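Colicin-D (Escherichia coli, PDB 5ZNM) is a plasmid-encoded toxin that kills Escherichia coli and close relatives by stopping protein synthesis through its C-terminal tRNase domain, present here together with the central domain. Local coordinates at the interface of chains A and B. Coordinates in Å, arbitrary orientation; residue numbers count along the deposited sequence, not the author numbering. Chains: chain A/B, Colicin-D.

Contact 1: the interface of chains A and B. Residues chain A 18, 268, 273-274; chain B 225-226.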
# COMPACT_ATOMS: atom_id res chain seq x y z
N LEU A 18 25.89 9.72 0.13
CA LEU A 18 24.66 9.78 -0.65
C LEU A 18 23.72 10.84 -0.12
O LEU A 18 23.12 11.61 -0.89
CB LEU A 18 23.94 8.42 -0.63
CG LEU A 18 24.46 7.33 -1.54
CD1 LEU A 18 23.87 5.98 -1.14
CD2 LEU A 18 24.13 7.65 -2.98
N ASP A 268 15.83 5.73 1.34
CA ASP A 268 15.17 4.55 0.81
C ASP A 268 14.62 3.69 1.94
O ASP A 268 14.71 4.02 3.13
CB ASP A 268 16.11 3.77 -0.11
CG ASP A 268 17.37 3.25 0.60
OD1 ASP A 268 17.45 3.30 1.84
OD2 ASP A 268 18.28 2.78 -0.12
N GLY A 273 20.24 4.37 1.89
CA GLY A 273 20.41 4.98 0.59
C GLY A 273 19.30 5.99 0.34
O GLY A 273 18.64 6.41 1.30
N VAL A 274 19.08 6.39 -0.91
CA VAL A 274 18.15 7.48 -1.21
C VAL A 274 17.28 7.13 -2.41
O VAL A 274 17.63 6.28 -3.24
CB VAL A 274 18.87 8.83 -1.48
CG1 VAL A 274 19.66 9.28 -0.25
CG2 VAL A 274 19.79 8.73 -2.68
N ASN B 225 22.30 4.27 -5.87
CA ASN B 225 21.66 5.03 -4.81
C ASN B 225 21.32 4.18 -3.60
O ASN B 225 20.81 4.71 -2.61
CB ASN B 225 20.40 5.71 -5.33
CG ASN B 225 20.69 6.66 -6.45
OD1 ASN B 225 21.81 7.14 -6.58
ND2 ASN B 225 19.69 6.93 -7.28
N HIS B 226 21.57 2.88 -3.64
CA HIS B 226 21.21 1.98 -2.56
C HIS B 226 22.42 1.16 -2.15
O HIS B 226 23.32 0.93 -2.95
CB HIS B 226 20.08 1.03 -2.97
CG HIS B 226 18.89 1.73 -3.55
ND1 HIS B 226 17.99 2.42 -2.78
CD2 HIS B 226 18.46 1.83 -4.83
CE1 HIS B 226 17.05 2.93 -3.56
NE2 HIS B 226 17.31 2.58 -4.80
O HOH W 1 17.19 5.58 -5.81

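Contact 2: the interface of chains A and B. Residues chain A 11, 14-15, 272; chain B 29, 227.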
# COMPACT_ATOMS: atom_id res chain seq x y z
N ALA A 11 29.16 1.35 5.69
CA ALA A 11 27.78 1.73 5.42
C ALA A 11 27.54 3.18 5.80
O ALA A 11 26.85 3.92 5.08
CB ALA A 11 26.82 0.83 6.19
N ALA A 14 29.11 5.55 3.19
CA ALA A 14 28.33 5.57 1.95
C ALA A 14 27.01 6.31 2.14
O ALA A 14 26.58 7.07 1.27
CB ALA A 14 28.07 4.13 1.47
N LYS A 15 26.35 6.10 3.28
CA LYS A 15 25.09 6.78 3.56
C LYS A 15 25.29 8.29 3.68
O LYS A 15 24.51 9.08 3.13
CB LYS A 15 24.47 6.21 4.83
CG LYS A 15 23.25 6.95 5.36
CD LYS A 15 22.94 6.44 6.75
CE LYS A 15 21.65 6.99 7.31
NZ LYS A 15 21.59 6.73 8.79
N THR A 272 19.47 3.48 4.34
CA THR A 272 20.90 3.68 4.14
C THR A 272 21.23 4.25 2.77
O THR A 272 22.40 4.56 2.51
CB THR A 272 21.65 2.36 4.34
OG1 THR A 272 21.09 1.36 3.47
CG2 THR A 272 21.52 1.91 5.79
N VAL B 29 23.69 -4.25 8.59
CA VAL B 29 24.12 -3.81 7.27
C VAL B 29 24.72 -5.03 6.57
O VAL B 29 25.15 -5.99 7.20
CB VAL B 29 25.12 -2.63 7.31
CG1 VAL B 29 24.51 -1.44 8.03
CG2 VAL B 29 26.40 -3.04 7.93
N GLN B 227 22.42 0.71 -0.92
CA GLN B 227 23.46 -0.19 -0.44
C GLN B 227 22.95 -1.62 -0.47
O GLN B 227 21.74 -1.85 -0.59
CB GLN B 227 23.88 0.22 0.97
CG GLN B 227 24.33 1.67 1.06
CD GLN B 227 25.20 1.93 2.27
OE1 GLN B 227 26.11 1.16 2.55
NE2 GLN B 227 24.91 2.99 3.00
O HOH W 2 20.23 1.27 0.85

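Contact 3: the interface of chains A and B. Residues chain A 29, 31; chain B 7-8, 11.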
# COMPACT_ATOMS: atom_id res chain seq x y z
N VAL A 29 15.45 11.98 16.49
CA VAL A 29 14.58 11.50 17.55
C VAL A 29 13.88 12.71 18.13
O VAL A 29 14.37 13.85 18.04
CB VAL A 29 15.33 10.69 18.63
CG1 VAL A 29 15.98 9.45 18.01
CG2 VAL A 29 16.36 11.53 19.32
N THR A 31 12.02 14.69 21.17
CA THR A 31 11.53 14.95 22.51
C THR A 31 10.02 15.14 22.46
O THR A 31 9.42 15.38 21.41
CB THR A 31 12.22 16.17 23.10
OG1 THR A 31 11.89 17.33 22.33
CG2 THR A 31 13.74 15.98 23.10
N ALA B 7 19.05 13.14 24.07
CA ALA B 7 17.82 12.58 23.50
C ALA B 7 18.10 11.30 22.73
O ALA B 7 17.33 10.33 22.81
CB ALA B 7 17.13 13.61 22.59
N ARG B 8 19.18 11.28 21.95
CA ARG B 8 19.53 10.08 21.20
C ARG B 8 19.88 8.92 22.13
O ARG B 8 19.53 7.77 21.85
CB ARG B 8 20.68 10.36 20.25
CG ARG B 8 20.29 11.25 19.09
CD ARG B 8 20.99 10.87 17.81
NE ARG B 8 20.40 11.49 16.65
CZ ARG B 8 19.55 10.89 15.84
NH1 ARG B 8 19.18 9.64 16.05
NH2 ARG B 8 19.06 11.55 14.80
N ALA B 11 16.67 7.60 23.51
CA ALA B 11 15.95 6.85 22.48
C ALA B 11 16.57 5.47 22.30
O ALA B 11 15.85 4.47 22.16
CB ALA B 11 15.97 7.60 21.15

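Contact 4: the interface of chains A and B. Residues chain A 133, 141-142; chain B 221, 223, 225.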
# COMPACT_ATOMS: atom_id res chain seq x y z
N GLN A 133 11.97 7.79 -10.31
CA GLN A 133 12.77 6.95 -11.19
C GLN A 133 11.89 6.21 -12.18
O GLN A 133 12.31 5.95 -13.31
CB GLN A 133 13.61 5.98 -10.36
CG GLN A 133 14.52 5.05 -11.16
CD GLN A 133 15.46 5.77 -12.11
OE1 GLN A 133 16.12 6.76 -11.75
NE2 GLN A 133 15.54 5.27 -13.34
N VAL A 141 19.00 6.95 -15.28
CA VAL A 141 19.01 6.72 -13.83
C VAL A 141 19.21 8.08 -13.17
O VAL A 141 20.21 8.76 -13.44
CB VAL A 141 20.12 5.75 -13.40
CG1 VAL A 141 20.13 5.64 -11.87
CG2 VAL A 141 19.92 4.40 -14.03
N ILE A 142 18.28 8.47 -12.31
CA ILE A 142 18.35 9.78 -11.66
C ILE A 142 19.38 9.72 -10.54
O ILE A 142 19.26 8.91 -9.62
CB ILE A 142 16.98 10.20 -11.12
CG1 ILE A 142 15.96 10.26 -12.27
CG2 ILE A 142 17.08 11.52 -10.34
CD1 ILE A 142 14.52 10.57 -11.84
N THR B 221 15.33 -0.34 -7.13
CA THR B 221 16.03 -0.40 -8.41
C THR B 221 17.53 -0.49 -8.17
O THR B 221 18.08 0.25 -7.35
CB THR B 221 15.71 0.83 -9.26
OG1 THR B 221 14.31 1.09 -9.24
CG2 THR B 221 16.16 0.61 -10.70
N THR B 223 20.73 0.40 -8.37
CA THR B 223 21.52 1.54 -8.78
C THR B 223 22.51 1.88 -7.68
O THR B 223 22.50 1.29 -6.59
CB THR B 223 20.63 2.75 -9.09
OG1 THR B 223 20.02 3.22 -7.88
CG2 THR B 223 19.53 2.36 -10.07
N ASN B 225 22.30 4.27 -5.87
CA ASN B 225 21.66 5.03 -4.81
C ASN B 225 21.32 4.18 -3.60
O ASN B 225 20.81 4.71 -2.61
CB ASN B 225 20.40 5.71 -5.33
CG ASN B 225 20.69 6.66 -6.45
OD1 ASN B 225 21.81 7.14 -6.58
ND2 ASN B 225 19.69 6.93 -7.28

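Contact 1: the interface of chains A and B
A loop of chain B, residues B:Asn225 and B:His226, lies across the start of strand 274-281 of chain A, the loop leading into it, and helix 3-22. The imidazole of B:His226 passes alongside the carboxylate of A:Asp268, the two planes only 9° apart. Its ND1 gives a nearly straight hydrogen bond of 2.7 Å to A:Asp268 OD2, arriving on the anti lone pair, away from the other carboxylate oxygen, while CB of the aspartate lies at the ring edge. A:Asp268 OD1 takes the backbone N of A:Gly273 from above the carboxylate plane at 3.0 Å, which helps fix the rotation of the acceptor. A full charge on this carboxylate would probably favour a protonated imidazole. One residue earlier in chain B, the carbonyl O of B:Asn225 accepts the amide N of A:Val274 at 3.0 Å. A:Leu18 CD1 lies 3.6 Å from B:Asn225 O, adding an apolar flank from the helix. Water 1 links A:Val274 O to the side-chain ND2 of B:Asn225, although its 3.2 Å separation from ND2 is long. The site joins a side-chain pair to a backbone bond and so fixes the chain B loop against chain A in this two-fold dimer, whose biological role the structure alone does not show.

Contact 2: the interface of chains A and B
B:Gln227 lies between A:Thr272 and the N-terminal helix 3-22 of chain A, and its side chain runs from loop to helix. At its root, CB lies 3.9 Å from the hydroxyl OG1 of A:Thr272. CG stands anti to the carbonyl carbon (chi1 -56°), and from there the chain extends towards the helix, with CG passing the carbonyl O of A:Thr272. The amide carbon CD rests against the methyl CB of A:Ala14 at 3.7 Å. At the tip, OE1 points towards A:Ala11, nearest its CA, and NE2 spends its two hydrogens on two backbone carbonyls of chain A. B:Gln227 NE2 lies 3.0 Å from A:Ala11 O and 3.0 Å from A:Thr272 O. Both acceptors lie close to the amide plane, a pairing that fixes the rotation of the amide and tells NE2 from OE1. The donor is tilted from each carbonyl plane, by 35° at A:Thr272. Back at the root of the side chain, water 2 joins the backbone N of B:Gln227 to A:Thr272 OG1. B:Val29 adds an apolar touch beside this grip, its CG1 meeting A:Ala11 CB at 3.7 Å. In the fold, the site lies where helix 3-22 of one chain passes over the partner, with A:Thr272 in the loop just before strand 274-281, so that B:Gln227 NE2 bridges this loop and the helix.

Contact 3: the interface of chains A and B
The loop of chain A between helices 3-22 and 32-42, carrying A:Val29 and A:Thr31, packs against helix 3-22 of chain B along B:Ala7, B:Arg8 and B:Ala11. A:Val29 has the largest share of the contact, hiding 82 Å² of its surface under the partner. Its two methyls divide the helix surface between them. CG1, anti to the carbonyl carbon of its own residue (chi1 -62°), points to the methyl of B:Ala11, whereas CG2 faces the preceding turn around B:Ala7. There A:Val29 CG2 lies 3.8 Å from the carbonyl O of B:Ala7 and 4.0 Å from the methyl CB of the same residue, a contact with helix backbone as well as side chain. The small alanine side chains, one turn apart, probably allow the valine to approach the helix backbone. B:Arg8 is poorly ordered; as modelled, its side chain crosses the valine obliquely and its aliphatic CG comes within about 3.9 Å of A:Val29 CG2, a tentative contact, and the placing of its end group near CG1 is doubtful. A:Thr31 sits farther along the loop and offers its methyl rather than its hydroxyl to the helix, adding a peripheral contact to B:Ala7. The contacts described are van der Waals ones, mainly between methyl groups and the helix surface. The tightest meeting is that of A:Val29 CG1 with the methyl CB of B:Ala11, at 3.6 Å.

Contact 4: the interface of chains A and B
B:Thr223 and A:Val141, which bury 33 and 30 Å² respectively, face each other across a junction of two loops, and A:Gln133 follows with 27 Å². The valine and threonine side chains run past each other in opposite directions. Their nearest meeting is methyl to methyl, A:Val141 CG1 to B:Thr223 CG2 at 3.8 Å. The valine puts CG1 opposite its own backbone N (chi1 176°), which carries this branch towards the threonine. B:Thr223 turns its hydroxyl the other way, into its own chain, where OG1 accepts the backbone N of B:Asn225 at 3.2 Å. One threonine thereby serves both sides, with its methyl for the partner and its oxygen for holding the loop. A:Gln133, at the start of the short 3-10 helix 133-135, both lies against chain B and braces its own chain. Its OE1 receives the backbone N of A:Ile142 in the carbonyl plane at 2.8 Å, with a straight bond, and so helps place the peptide that follows A:Val141. Across from it, B:Thr221 makes a looser approach, with OG1 standing 4.4 Å from A:Gln133 CG. The carbonyl O of A:Ile142 is met by the side-chain ND2 of B:Asn225 at 3.1 Å, nearly head-on, with the acceptor 5° from the amide plane. Joining loops that are each braced from within, the site extends the dimer contact along the chain B segment and probably helps set how the two bodies lie together.

Contacts 1 and 2 lie about 8 Å apart and contacts 1 and 4 about 9 Å, measured between the centres of their C-alpha atoms, so residues between B:Thr221 and B:Gln227 probably form one seam. B:Asn225 belongs to both contact 1 and contact 4. Contact 3 stands about 22 Å from contact 2 between C-alpha centres and repeats part of it with the chains exchanged: A:Val29 against B:Ala11, as B:Val29 against A:Ala11. That pairing reflects the two-fold symmetry, by which every contact occurs twice. The helix contacts and the loop seam together hold the crystallised dimer, which may or may not form in the cell.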